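PDB 3SYJ: adhesion and penetration protein autotransporter from Haemophilus influenzae, which promotes bacterial adherence, invasion and aggregation through a passenger domain, the part crystallised here, that joins a probable serine protease to a long beta-helix. Local coordinates for residues N118-K123 with R333-E338; R265-S270 with G337-F342; G362-G367 with G383-E388. One frame throughout, in Å; residues are numbered along the deposited sequence.

Interaction 1. Residues N118-K123 with R333-E338; sequences NPRLHK and RLNNGE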
ATOM      1  N   ASN A 118      18.490 -24.681 -67.982  1.00 21.78           N
ATOM      2  CA  ASN A 118      18.536 -23.575 -67.024  1.00 19.73           C
ATOM      3  C   ASN A 118      17.696 -22.385 -67.484  1.00 22.77           C
ATOM      4  O   ASN A 118      18.242 -21.366 -67.905  1.00 19.25           O
ATOM      5  CB  ASN A 118      19.976 -23.109 -66.833  1.00 19.04           C
ATOM      6  CG  ASN A 118      20.615 -23.676 -65.588  1.00 24.23           C
ATOM      7  OD1 ASN A 118      20.069 -23.559 -64.491  1.00 34.14           O
ATOM      8  ND2 ASN A 118      21.788 -24.273 -65.744  1.00 22.81           N
ATOM      9  N   PRO A 119      16.364 -22.512 -67.409  1.00 19.60           N
ATOM     10  CA  PRO A 119      15.448 -21.482 -67.909  1.00 16.29           C
ATOM     11  C   PRO A 119      15.669 -20.112 -67.277  1.00 20.83           C
ATOM     12  O   PRO A 119      15.957 -20.000 -66.082  1.00 20.29           O
ATOM     13  CB  PRO A 119      14.069 -22.019 -67.520  1.00 16.41           C
ATOM     14  CG  PRO A 119      14.248 -23.490 -67.420  1.00 20.66           C
ATOM     15  CD  PRO A 119      15.648 -23.691 -66.902  1.00 18.80           C
ATOM     16  N   ARG A 120      15.536 -19.078 -68.103  1.00 20.90           N
ATOM     17  CA  ARG A 120      15.569 -17.690 -67.661  1.00 19.36           C
ATOM     18  C   ARG A 120      14.123 -17.199 -67.576  1.00 18.94           C
ATOM     19  O   ARG A 120      13.316 -17.479 -68.464  1.00 19.68           O
ATOM     20  CB  ARG A 120      16.365 -16.852 -68.669  1.00 22.10           C
ATOM     21  CG  ARG A 120      16.554 -15.387 -68.315  1.00 20.44           C
ATOM     22  CD  ARG A 120      17.160 -14.621 -69.485  1.00 21.38           C
ATOM     23  NE  ARG A 120      17.706 -13.332 -69.071  1.00 24.90           N
ATOM     24  CZ  ARG A 120      17.854 -12.281 -69.877  1.00 26.01           C
ATOM     25  NH1 ARG A 120      17.496 -12.357 -71.152  1.00 20.90           N
ATOM     26  NH2 ARG A 120      18.356 -11.148 -69.405  1.00 21.48           N
ATOM     27  N   LEU A 121      13.798 -16.494 -66.495  1.00 18.49           N
ATOM     28  CA  LEU A 121      12.449 -15.981 -66.258  1.00 15.50           C
ATOM     29  C   LEU A 121      12.360 -14.520 -66.682  1.00 16.55           C
ATOM     30  O   LEU A 121      13.372 -13.850 -66.801  1.00 16.42           O
ATOM     31  CB  LEU A 121      12.098 -16.115 -64.779  1.00 14.14           C
ATOM     32  CG  LEU A 121      12.243 -17.536 -64.236  1.00 16.14           C
ATOM     33  CD1 LEU A 121      11.950 -17.582 -62.739  1.00 14.79           C
ATOM     34  CD2 LEU A 121      11.333 -18.479 -64.996  1.00 13.35           C
ATOM     35  N   HIS A 122      11.150 -14.024 -66.909  1.00 15.80           N
ATOM     36  CA  HIS A 122      11.000 -12.672 -67.426  1.00 17.76           C
ATOM     37  C   HIS A 122      11.102 -11.598 -66.341  1.00 18.32           C
ATOM     38  O   HIS A 122      11.308 -10.426 -66.654  1.00 17.85           O
ATOM     39  CB  HIS A 122       9.723 -12.523 -68.275  1.00 14.97           C
ATOM     40  CG  HIS A 122       8.472 -12.283 -67.485  1.00 16.85           C
ATOM     41  ND1 HIS A 122       8.043 -13.130 -66.485  1.00 13.61           N
ATOM     42  CD2 HIS A 122       7.537 -11.306 -67.577  1.00 16.66           C
ATOM     43  CE1 HIS A 122       6.911 -12.675 -65.982  1.00 14.88           C
ATOM     44  NE2 HIS A 122       6.583 -11.568 -66.625  1.00 15.27           N
ATOM     45  N   LYS A 123      10.989 -12.003 -65.076  1.00 17.81           N
ATOM     46  CA  LYS A 123      11.107 -11.071 -63.953  1.00 14.31           C
ATOM     47  C   LYS A 123      12.011 -11.611 -62.851  1.00 15.24           C
ATOM     48  O   LYS A 123      12.120 -12.825 -62.683  1.00 17.28           O
ATOM     49  CB  LYS A 123       9.735 -10.787 -63.355  1.00 16.84           C
ATOM     50  CG  LYS A 123       8.803  -9.982 -64.244  1.00 18.12           C
ATOM     51  CD  LYS A 123       9.195  -8.521 -64.309  1.00 14.26           C
ATOM     52  CE  LYS A 123       8.180  -7.739 -65.133  1.00 16.03           C
ATOM     53  NZ  LYS A 123       8.458  -6.270 -65.131  1.00 18.10           N
ATOM     54  N   ARG A 333      11.562 -12.329 -78.102  1.00 24.61           N
ATOM     55  CA  ARG A 333      11.317 -10.900 -77.926  1.00 25.33           C
ATOM     56  C   ARG A 333      11.798 -10.381 -76.569  1.00 27.37           C
ATOM     57  O   ARG A 333      12.433  -9.334 -76.489  1.00 22.64           O
ATOM     58  CB  ARG A 333       9.827 -10.601 -78.093  1.00 22.79           C
ATOM     59  CG  ARG A 333       9.414  -9.194 -77.687  1.00 24.60           C
ATOM     60  CD  ARG A 333       7.914  -8.995 -77.874  1.00 29.48           C
ATOM     61  NE  ARG A 333       7.523  -9.189 -79.269  1.00 33.28           N
ATOM     62  CZ  ARG A 333       6.274  -9.138 -79.722  1.00 33.11           C
ATOM     63  NH1 ARG A 333       5.271  -8.898 -78.889  1.00 25.32           N
ATOM     64  NH2 ARG A 333       6.028  -9.333 -81.013  1.00 32.48           N
ATOM     65  N   LEU A 334      11.484 -11.111 -75.504  1.00 28.89           N
ATOM     66  CA  LEU A 334      11.862 -10.687 -74.165  1.00 24.42           C
ATOM     67  C   LEU A 334      13.302 -11.073 -73.851  1.00 25.31           C
ATOM     68  O   LEU A 334      14.030 -10.308 -73.223  1.00 22.72           O
ATOM     69  CB  LEU A 334      10.908 -11.269 -73.120  1.00 19.49           C
ATOM     70  CG  LEU A 334       9.444 -10.838 -73.237  1.00 21.72           C
ATOM     71  CD1 LEU A 334       8.585 -11.541 -72.201  1.00 27.28           C
ATOM     72  CD2 LEU A 334       9.298  -9.341 -73.095  1.00 19.74           C
ATOM     73  N   ASN A 335      13.716 -12.257 -74.295  1.00 21.96           N
ATOM     74  CA  ASN A 335      15.057 -12.739 -73.984  1.00 21.33           C
ATOM     75  C   ASN A 335      16.136 -11.908 -74.645  1.00 20.92           C
ATOM     76  O   ASN A 335      17.315 -12.022 -74.292  1.00 20.36           O
ATOM     77  CB  ASN A 335      15.247 -14.202 -74.384  1.00 19.34           C
ATOM     78  CG  ASN A 335      16.646 -14.708 -74.063  1.00 21.96           C
ATOM     79  OD1 ASN A 335      17.048 -14.767 -72.897  1.00 21.89           O
ATOM     80  ND2 ASN A 335      17.401 -15.055 -75.098  1.00 21.12           N
ATOM     81  N   ASN A 336      15.740 -11.088 -75.614  1.00 22.86           N
ATOM     82  CA  ASN A 336      16.706 -10.261 -76.333  1.00 26.89           C
ATOM     83  C   ASN A 336      17.375  -9.231 -75.428  1.00 22.65           C
ATOM     84  O   ASN A 336      18.530  -8.862 -75.640  1.00 22.88           O
ATOM     85  CB  ASN A 336      16.060  -9.567 -77.540  1.00 24.84           C
ATOM     86  CG  ASN A 336      17.089  -9.051 -78.530  1.00 32.56           C
ATOM     87  OD1 ASN A 336      17.250  -7.839 -78.702  1.00 35.20           O
ATOM     88  ND2 ASN A 336      17.813  -9.970 -79.169  1.00 35.11           N
ATOM     89  N   GLY A 337      16.646  -8.783 -74.410  1.00 24.45           N
ATOM     90  CA  GLY A 337      17.160  -7.801 -73.471  1.00 24.55           C
ATOM     91  C   GLY A 337      18.284  -8.329 -72.600  1.00 23.54           C
ATOM     92  O   GLY A 337      18.200  -9.427 -72.056  1.00 22.61           O
ATOM     93  N   GLU A 338      19.349  -7.545 -72.472  1.00 21.32           N
ATOM     94  CA  GLU A 338      20.442  -7.894 -71.575  1.00 20.76           C
ATOM     95  C   GLU A 338      20.304  -7.173 -70.230  1.00 22.68           C
ATOM     96  O   GLU A 338      19.664  -6.127 -70.129  1.00 21.03           O
ATOM     97  CB  GLU A 338      21.793  -7.567 -72.213  1.00 26.58           C
ATOM     98  CG  GLU A 338      21.988  -6.095 -72.571  1.00 27.53           C
ATOM     99  CD  GLU A 338      23.381  -5.799 -73.102  1.00 31.34           C
ATOM    100  OE1 GLU A 338      24.354  -5.957 -72.338  1.00 32.95           O
ATOM    101  OE2 GLU A 338      23.506  -5.405 -74.282  1.00 32.07           O
TER
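Arg120 reaches from the protease part to the backbone carbonyl of Gly337 and holds it end-on with both terminal nitrogens. NH1 lies 3.1 Å and NH2 3.2 Å from Gly337 O, and that oxygen sits in the guanidinium plane, so a single acceptor is shared by the two terminal N-H groups. NH1 approaches nearly along the C=O axis. The same nitrogen gives a third bond, from Arg120 NH1 to Asn335 OD1 at 3.0 Å. Here the donor stands above the plane of the amide, 49° out of it, and the amide and guanidinium planes are almost perpendicular (87°). Three bonds to two acceptors thus fix the rotation of the guanidinium.

The reach comes from an extended chain: CG of Arg120 is anti to the backbone N (chi1 -177°), and the chain stays stretched as far as NE. Its CD passes 3.4 Å from Asn335 OD1. Arg120 also has a long, weak ion pair from NE to Asp266, while its side chain packs on Tyr67, Thr339 and Ala360. Beyond the polar centre the packing is thin: CB of His122 rests 4.2 Å from CD1 of Leu334.

Strand 120-121 edges a small antiparallel sheet beside strand 96-100, within the S6 peptidase region; residues 333-338 lead from a short helix into a strand of the solenoid. An arginine gripping one main-chain carbonyl end-on with NH1 and NH2, backed by a side-chain amide, here docks a protease domain onto the beta-helix of an autotransporter passenger.

Interaction 2. Residues R265-S270 with G337-F342; sequences RDLHTS and GETLYF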
ATOM      1  N   ARG A 265      26.331 -14.572 -70.356  1.00 28.61           N
ATOM      2  CA  ARG A 265      25.781 -14.286 -71.672  1.00 32.77           C
ATOM      3  C   ARG A 265      24.687 -13.210 -71.600  1.00 36.14           C
ATOM      4  O   ARG A 265      24.503 -12.434 -72.536  1.00 36.16           O
ATOM      5  CB  ARG A 265      25.231 -15.580 -72.272  1.00 33.93           C
ATOM      6  CG  ARG A 265      24.669 -15.479 -73.675  1.00 41.74           C
ATOM      7  CD  ARG A 265      24.255 -16.871 -74.169  1.00 44.74           C
ATOM      8  NE  ARG A 265      25.349 -17.834 -74.030  1.00 46.44           N
ATOM      9  CZ  ARG A 265      25.186 -19.140 -73.827  1.00 43.97           C
ATOM     10  NH1 ARG A 265      23.967 -19.659 -73.732  1.00 40.07           N
ATOM     11  NH2 ARG A 265      26.247 -19.930 -73.708  1.00 42.75           N
ATOM     12  N   ASP A 266      23.969 -13.165 -70.483  1.00 33.35           N
ATOM     13  CA  ASP A 266      22.862 -12.230 -70.314  1.00 29.27           C
ATOM     14  C   ASP A 266      23.260 -10.973 -69.539  1.00 27.27           C
ATOM     15  O   ASP A 266      22.562  -9.966 -69.582  1.00 29.22           O
ATOM     16  CB  ASP A 266      21.691 -12.917 -69.609  1.00 30.03           C
ATOM     17  CG  ASP A 266      21.117 -14.076 -70.414  1.00 38.48           C
ATOM     18  OD1 ASP A 266      20.920 -13.901 -71.641  1.00 34.78           O
ATOM     19  OD2 ASP A 266      20.858 -15.156 -69.816  1.00 29.63           O
ATOM     20  N   LEU A 267      24.373 -11.037 -68.820  1.00 30.70           N
ATOM     21  CA  LEU A 267      24.840  -9.902 -68.030  1.00 32.60           C
ATOM     22  C   LEU A 267      26.330  -9.713 -68.254  1.00 39.00           C
ATOM     23  O   LEU A 267      27.151 -10.322 -67.565  1.00 35.91           O
ATOM     24  CB  LEU A 267      24.545 -10.120 -66.539  1.00 30.35           C
ATOM     25  CG  LEU A 267      25.054  -9.094 -65.515  1.00 36.94           C
ATOM     26  CD1 LEU A 267      25.033  -7.678 -66.077  1.00 33.63           C
ATOM     27  CD2 LEU A 267      24.271  -9.167 -64.192  1.00 28.60           C
ATOM     28  N   HIS A 268      26.668  -8.862 -69.220  1.00 37.23           N
ATOM     29  CA  HIS A 268      28.052  -8.677 -69.646  1.00 38.16           C
ATOM     30  C   HIS A 268      28.445  -7.199 -69.765  1.00 37.52           C
ATOM     31  O   HIS A 268      29.601  -6.874 -70.033  1.00 45.10           O
ATOM     32  CB  HIS A 268      28.280  -9.388 -70.986  1.00 31.96           C
ATOM     33  CG  HIS A 268      27.376  -8.912 -72.082  1.00 42.55           C
ATOM     34  ND1 HIS A 268      26.048  -9.276 -72.161  1.00 39.25           N
ATOM     35  CD2 HIS A 268      27.607  -8.096 -73.140  1.00 40.50           C
ATOM     36  CE1 HIS A 268      25.499  -8.707 -73.222  1.00 41.55           C
ATOM     37  NE2 HIS A 268      26.424  -7.986 -73.832  1.00 44.01           N
ATOM     38  N   THR A 269      27.488  -6.305 -69.568  1.00 30.45           N
ATOM     39  CA  THR A 269      27.761  -4.879 -69.677  1.00 34.47           C
ATOM     40  C   THR A 269      27.837  -4.234 -68.294  1.00 34.47           C
ATOM     41  O   THR A 269      26.820  -4.105 -67.607  1.00 31.17           O
ATOM     42  CB  THR A 269      26.692  -4.161 -70.544  1.00 35.23           C
ATOM     43  OG1 THR A 269      26.746  -4.652 -71.890  1.00 33.62           O
ATOM     44  CG2 THR A 269      26.926  -2.665 -70.563  1.00 31.51           C
ATOM     45  N   SER A 270      29.046  -3.844 -67.888  1.00 30.04           N
ATOM     46  CA  SER A 270      29.254  -3.130 -66.628  1.00 29.22           C
ATOM     47  C   SER A 270      29.591  -1.671 -66.886  1.00 29.59           C
ATOM     48  O   SER A 270      30.570  -1.357 -67.561  1.00 34.32           O
ATOM     49  CB  SER A 270      30.386  -3.753 -65.813  1.00 32.13           C
ATOM     50  OG  SER A 270      29.953  -4.915 -65.137  1.00 43.41           O
ATOM     51  N   GLY A 337      16.646  -8.783 -74.410  1.00 24.45           N
ATOM     52  CA  GLY A 337      17.160  -7.801 -73.471  1.00 24.55           C
ATOM     53  C   GLY A 337      18.284  -8.329 -72.600  1.00 23.54           C
ATOM     54  O   GLY A 337      18.200  -9.427 -72.056  1.00 22.61           O
ATOM     55  N   GLU A 338      19.349  -7.545 -72.472  1.00 21.32           N
ATOM     56  CA  GLU A 338      20.442  -7.894 -71.575  1.00 20.76           C
ATOM     57  C   GLU A 338      20.304  -7.173 -70.230  1.00 22.68           C
ATOM     58  O   GLU A 338      19.664  -6.127 -70.129  1.00 21.03           O
ATOM     59  CB  GLU A 338      21.793  -7.567 -72.213  1.00 26.58           C
ATOM     60  CG  GLU A 338      21.988  -6.095 -72.571  1.00 27.53           C
ATOM     61  CD  GLU A 338      23.381  -5.799 -73.102  1.00 31.34           C
ATOM     62  OE1 GLU A 338      24.354  -5.957 -72.338  1.00 32.95           O
ATOM     63  OE2 GLU A 338      23.506  -5.405 -74.282  1.00 32.07           O
ATOM     64  N   THR A 339      20.898  -7.750 -69.197  1.00 21.10           N
ATOM     65  CA  THR A 339      20.893  -7.138 -67.876  1.00 23.40           C
ATOM     66  C   THR A 339      22.078  -6.178 -67.753  1.00 22.36           C
ATOM     67  O   THR A 339      23.154  -6.442 -68.280  1.00 24.45           O
ATOM     68  CB  THR A 339      20.917  -8.221 -66.784  1.00 21.39           C
ATOM     69  OG1 THR A 339      19.647  -8.881 -66.765  1.00 20.27           O
ATOM     70  CG2 THR A 339      21.197  -7.623 -65.410  1.00 23.70           C
ATOM     71  N   LEU A 340      21.872  -5.050 -67.082  1.00 18.44           N
ATOM     72  CA  LEU A 340      22.914  -4.034 -66.997  1.00 19.76           C
ATOM     73  C   LEU A 340      23.385  -3.883 -65.568  1.00 18.61           C
ATOM     74  O   LEU A 340      22.601  -4.038 -64.634  1.00 19.50           O
ATOM     75  CB  LEU A 340      22.402  -2.691 -67.505  1.00 17.91           C
ATOM     76  CG  LEU A 340      21.894  -2.654 -68.941  1.00 20.85           C
ATOM     77  CD1 LEU A 340      21.129  -1.358 -69.158  1.00 15.75           C
ATOM     78  CD2 LEU A 340      23.032  -2.802 -69.947  1.00 16.17           C
ATOM     79  N   TYR A 341      24.666  -3.579 -65.404  1.00 18.16           N
ATOM     80  CA  TYR A 341      25.252  -3.426 -64.078  1.00 21.94           C
ATOM     81  C   TYR A 341      25.930  -2.068 -63.968  1.00 22.94           C
ATOM     82  O   TYR A 341      26.868  -1.772 -64.708  1.00 22.00           O
ATOM     83  CB  TYR A 341      26.252  -4.554 -63.782  1.00 21.26           C
ATOM     84  CG  TYR A 341      26.914  -4.460 -62.420  1.00 28.47           C
ATOM     85  CD1 TYR A 341      26.247  -4.863 -61.268  1.00 34.23           C
ATOM     86  CD2 TYR A 341      28.211  -3.972 -62.286  1.00 29.65           C
ATOM     87  CE1 TYR A 341      26.852  -4.773 -60.018  1.00 38.50           C
ATOM     88  CE2 TYR A 341      28.825  -3.883 -61.044  1.00 29.98           C
ATOM     89  CZ  TYR A 341      28.141  -4.281 -59.914  1.00 43.13           C
ATOM     90  OH  TYR A 341      28.751  -4.192 -58.677  1.00 51.65           O
ATOM     91  N   PHE A 342      25.438  -1.246 -63.047  1.00 19.82           N
ATOM     92  CA  PHE A 342      25.954   0.097 -62.844  1.00 19.56           C
ATOM     93  C   PHE A 342      26.607   0.178 -61.478  1.00 20.36           C
ATOM     94  O   PHE A 342      25.981  -0.126 -60.459  1.00 19.43           O
ATOM     95  CB  PHE A 342      24.824   1.122 -62.873  1.00 20.35           C
ATOM     96  CG  PHE A 342      24.188   1.319 -64.223  1.00 21.03           C
ATOM     97  CD1 PHE A 342      24.653   2.296 -65.089  1.00 24.45           C
ATOM     98  CD2 PHE A 342      23.084   0.568 -64.603  1.00 20.42           C
ATOM     99  CE1 PHE A 342      24.049   2.501 -66.324  1.00 25.54           C
ATOM    100  CE2 PHE A 342      22.477   0.761 -65.841  1.00 19.57           C
ATOM    101  CZ  PHE A 342      22.960   1.731 -66.700  1.00 23.48           C
TER
HETATM  102  O   HOH W   1      24.883  -7.178 -70.133  1.00 31.67           O
HETATM  103  O   HOH W   2      25.473  -5.624 -75.779  1.00 34.65           O
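Glu338 OE1 accepts a hydrogen bond from the hydroxyl of Thr269, with OG1 2.8 Å away on the syn side of the carboxylate. The same oxygen lies over one face of the His268 ring, 3.1 Å from CE1; ring and carboxylate planes are only 19° apart, and NE2 of His268 makes no direct hydrogen bond to it. One ordered water bridges the two segments: it accepts from His268 N and donates to both Glu338 OE1 and Thr339 O. A second water donates to Glu338 OE2 and bonds His268 NE2.

Backbone bonds frame this polar group. Thr339 N donates to Asp266 O at 2.8 Å, and Tyr341 N to Thr269 O at 3.1 Å, the latter beginning the parallel pairing of Ser270 with Tyr341. Leu267 adds apolar contacts, its CD2 3.6 Å from Thr339 CG2 and its CD1 4.1 Å from Tyr341 CB. Farther along, Thr269 CG2 lies beside Leu340 CD2, the two side chains pointing the same way, and Ser270 OG comes 3.5 Å from CD2 of the Tyr341 ring.

CG of Glu338 sits between the backbone N and the carbonyl carbon (chi1 60°), and the chain runs on extended. Its OE2 also receives Thr305 N, from strand 301-308, while Thr339 OG1 is bonded to Gly362 N of the next strand.

With a hydroxyl, a backbone N-H and two waters around it, the buried carboxylate of Glu338 is well supplied with donors, which would be expected to stabilise its charged form where the first solenoid strand begins.

Interaction 3. Residues G362-G367 with G383-E388; sequences GLYFEG and GIHVSE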
ATOM      1  N   GLY A 362      17.475  -6.970 -66.596  1.00 18.28           N
ATOM      2  CA  GLY A 362      17.198  -6.237 -65.372  1.00 18.45           C
ATOM      3  C   GLY A 362      18.278  -5.221 -65.053  1.00 19.50           C
ATOM      4  O   GLY A 362      19.196  -5.010 -65.854  1.00 19.07           O
ATOM      5  N   LEU A 363      18.172  -4.594 -63.884  1.00 20.56           N
ATOM      6  CA  LEU A 363      19.138  -3.582 -63.453  1.00 16.90           C
ATOM      7  C   LEU A 363      19.764  -3.888 -62.091  1.00 14.62           C
ATOM      8  O   LEU A 363      19.065  -4.130 -61.109  1.00 15.86           O
ATOM      9  CB  LEU A 363      18.469  -2.210 -63.383  1.00 19.04           C
ATOM     10  CG  LEU A 363      17.862  -1.585 -64.637  1.00 18.94           C
ATOM     11  CD1 LEU A 363      16.914  -0.481 -64.217  1.00 12.92           C
ATOM     12  CD2 LEU A 363      18.963  -1.047 -65.538  1.00 13.49           C
ATOM     13  N   TYR A 364      21.090  -3.863 -62.040  1.00 14.81           N
ATOM     14  CA  TYR A 364      21.818  -3.958 -60.779  1.00 18.27           C
ATOM     15  C   TYR A 364      22.480  -2.625 -60.478  1.00 18.80           C
ATOM     16  O   TYR A 364      23.124  -2.037 -61.350  1.00 21.49           O
ATOM     17  CB  TYR A 364      22.885  -5.055 -60.845  1.00 18.69           C
ATOM     18  CG  TYR A 364      22.329  -6.461 -60.771  1.00 20.27           C
ATOM     19  CD1 TYR A 364      21.637  -7.012 -61.838  1.00 20.74           C
ATOM     20  CD2 TYR A 364      22.499  -7.234 -59.633  1.00 23.52           C
ATOM     21  CE1 TYR A 364      21.123  -8.300 -61.774  1.00 22.88           C
ATOM     22  CE2 TYR A 364      21.991  -8.520 -59.561  1.00 26.79           C
ATOM     23  CZ  TYR A 364      21.302  -9.046 -60.634  1.00 23.17           C
ATOM     24  OH  TYR A 364      20.800 -10.324 -60.562  1.00 33.63           O
ATOM     25  N   PHE A 365      22.314  -2.138 -59.253  1.00 16.37           N
ATOM     26  CA  PHE A 365      22.982  -0.908 -58.844  1.00 19.47           C
ATOM     27  C   PHE A 365      23.904  -1.163 -57.657  1.00 19.60           C
ATOM     28  O   PHE A 365      23.478  -1.689 -56.627  1.00 18.56           O
ATOM     29  CB  PHE A 365      21.969   0.196 -58.523  1.00 17.08           C
ATOM     30  CG  PHE A 365      21.213   0.705 -59.730  1.00 18.24           C
ATOM     31  CD1 PHE A 365      21.760   1.684 -60.550  1.00 18.13           C
ATOM     32  CD2 PHE A 365      19.956   0.204 -60.042  1.00 15.57           C
ATOM     33  CE1 PHE A 365      21.066   2.158 -61.661  1.00 14.92           C
ATOM     34  CE2 PHE A 365      19.257   0.672 -61.154  1.00 18.21           C
ATOM     35  CZ  PHE A 365      19.816   1.655 -61.963  1.00 14.48           C
ATOM     36  N   GLU A 366      25.176  -0.815 -57.822  1.00 18.37           N
ATOM     37  CA  GLU A 366      26.140  -0.868 -56.725  1.00 22.20           C
ATOM     38  C   GLU A 366      26.641   0.550 -56.434  1.00 20.36           C
ATOM     39  O   GLU A 366      27.383   1.120 -57.222  1.00 22.51           O
ATOM     40  CB  GLU A 366      27.299  -1.799 -57.082  1.00 22.88           C
ATOM     41  CG  GLU A 366      28.526  -1.644 -56.215  1.00 30.51           C
ATOM     42  CD  GLU A 366      28.547  -2.599 -55.041  1.00 50.92           C
ATOM     43  OE1 GLU A 366      28.747  -3.814 -55.272  1.00 61.10           O
ATOM     44  OE2 GLU A 366      28.384  -2.134 -53.887  1.00 49.33           O
ATOM     45  N   GLY A 367      26.219   1.123 -55.310  1.00 19.97           N
ATOM     46  CA  GLY A 367      26.514   2.514 -55.019  1.00 18.95           C
ATOM     47  C   GLY A 367      25.291   3.380 -55.271  1.00 21.00           C
ATOM     48  O   GLY A 367      24.290   2.914 -55.817  1.00 16.93           O
ATOM     49  N   GLY A 383      13.605  -6.345 -63.321  1.00 12.14           N
ATOM     50  CA  GLY A 383      13.538  -5.861 -61.953  1.00 10.28           C
ATOM     51  C   GLY A 383      14.750  -5.027 -61.584  1.00 15.27           C
ATOM     52  O   GLY A 383      15.635  -4.804 -62.414  1.00 14.78           O
ATOM     53  N   ILE A 384      14.799  -4.551 -60.343  1.00 12.83           N
ATOM     54  CA  ILE A 384      15.930  -3.737 -59.906  1.00 13.98           C
ATOM     55  C   ILE A 384      16.584  -4.319 -58.668  1.00 14.52           C
ATOM     56  O   ILE A 384      15.910  -4.612 -57.674  1.00 13.89           O
ATOM     57  CB  ILE A 384      15.505  -2.281 -59.599  1.00 13.98           C
ATOM     58  CG1 ILE A 384      14.791  -1.672 -60.804  1.00 14.41           C
ATOM     59  CG2 ILE A 384      16.712  -1.439 -59.176  1.00 11.16           C
ATOM     60  CD1 ILE A 384      14.201  -0.318 -60.519  1.00 16.06           C
ATOM     61  N   HIS A 385      17.899  -4.486 -58.730  1.00 13.53           N
ATOM     62  CA  HIS A 385      18.651  -4.980 -57.585  1.00 13.69           C
ATOM     63  C   HIS A 385      19.557  -3.873 -57.048  1.00 16.81           C
ATOM     64  O   HIS A 385      20.461  -3.407 -57.742  1.00 19.61           O
ATOM     65  CB  HIS A 385      19.472  -6.214 -57.975  1.00 16.21           C
ATOM     66  CG  HIS A 385      20.235  -6.821 -56.837  1.00 19.79           C
ATOM     67  ND1 HIS A 385      21.353  -6.227 -56.289  1.00 19.61           N
ATOM     68  CD2 HIS A 385      20.044  -7.973 -56.148  1.00 17.43           C
ATOM     69  CE1 HIS A 385      21.814  -6.985 -55.309  1.00 21.49           C
ATOM     70  NE2 HIS A 385      21.040  -8.052 -55.206  1.00 16.37           N
ATOM     71  N   VAL A 386      19.302  -3.445 -55.819  1.00 13.76           N
ATOM     72  CA  VAL A 386      20.094  -2.404 -55.191  1.00 17.50           C
ATOM     73  C   VAL A 386      20.932  -2.994 -54.066  1.00 19.86           C
ATOM     74  O   VAL A 386      20.395  -3.628 -53.151  1.00 14.88           O
ATOM     75  CB  VAL A 386      19.199  -1.282 -54.621  1.00 18.04           C
ATOM     76  CG1 VAL A 386      20.048  -0.171 -54.026  1.00 16.26           C
ATOM     77  CG2 VAL A 386      18.255  -0.737 -55.695  1.00 11.94           C
ATOM     78  N   SER A 387      22.244  -2.769 -54.145  1.00 20.13           N
ATOM     79  CA  SER A 387      23.219  -3.318 -53.199  1.00 20.93           C
ATOM     80  C   SER A 387      22.977  -2.849 -51.781  1.00 24.25           C
ATOM     81  O   SER A 387      22.344  -1.814 -51.558  1.00 19.63           O
ATOM     82  CB  SER A 387      24.637  -2.874 -53.570  1.00 22.44           C
ATOM     83  OG  SER A 387      24.981  -3.258 -54.885  1.00 37.16           O
ATOM     84  N   GLU A 388      23.532  -3.592 -50.829  1.00 19.37           N
ATOM     85  CA  GLU A 388      23.506  -3.185 -49.434  1.00 19.98           C
ATOM     86  C   GLU A 388      24.144  -1.808 -49.283  1.00 23.51           C
ATOM     87  O   GLU A 388      25.182  -1.532 -49.881  1.00 21.64           O
ATOM     88  CB  GLU A 388      24.257  -4.191 -48.564  1.00 20.86           C
ATOM     89  CG  GLU A 388      23.993  -4.005 -47.082  1.00 28.38           C
ATOM     90  CD  GLU A 388      24.624  -5.083 -46.220  1.00 32.54           C
ATOM     91  OE1 GLU A 388      25.349  -5.949 -46.760  1.00 28.59           O
ATOM     92  OE2 GLU A 388      24.394  -5.056 -44.992  1.00 30.71           O
TER
HETATM   93  O   HOH W   3      23.347  -4.521 -57.124  1.00 20.96           O
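Strands 363-366 and 384-386 are successive rungs of a parallel sheet of the beta-helix, their axes 4.7 Å apart at closest approach and 14° from parallel. Leu363 N donates to Gly383 O, His385 N to Leu363 O, Phe365 N to His385 O and Ser387 N to Phe365 O, so the ladder alternates between the two strands. Its last acceptor is loaded further: Phe365 O also takes the hydroxyl of Ser387, with OG at 2.8 Å, and a water that bonds His385 ND1 as well, tying this imidazole to the ladder.

On the face bearing Tyr364 and His385, the rings lie nearly parallel (24°) but slid apart, centroids 4.9 Å from each other. The closer match is a CH-pi contact: His385 CB lies over the Tyr364 ring, 3.9 Å from its centroid. A chi1 of -178° puts CG of His385 anti to the backbone N, near Tyr364 CD2; CE2 of Tyr364 lies over one imidazole face.

The other face is apolar. Ile384 CG2 meets the edge of the Phe365 ring, 3.7 Å from CD2, while the side chains of Leu363 and Ile384 lie side by side, CD1 4.2 Å from CG1. Phe342 and Trp394 continue this layer, Phe365 ring against Phe342 ring on the preceding rung. Aligned aromatic and aliphatic side chains stacked from coil to coil are typical of the hydrophobic interior of a parallel beta-helix.

In the fold
Interactions 1 and 2 share Gly337 and Glu338, and their centres are about 12 Å apart: the carbonyl held by Arg120 belongs to the residue just before the glutamate that meets the start of strand 269-272. Interaction 2 then passes to interaction 3, also about 12 Å away between centres, through neighbouring strands 340-343 and 363-366, with Phe342 O 2.8 Å from Glu366 N. Interactions 1 and 3 do not touch; their centres lie about 17 Å apart. Together they run from the protease part into the first four rungs of one parallel sheet, away from Ser218, the probable catalytic serine.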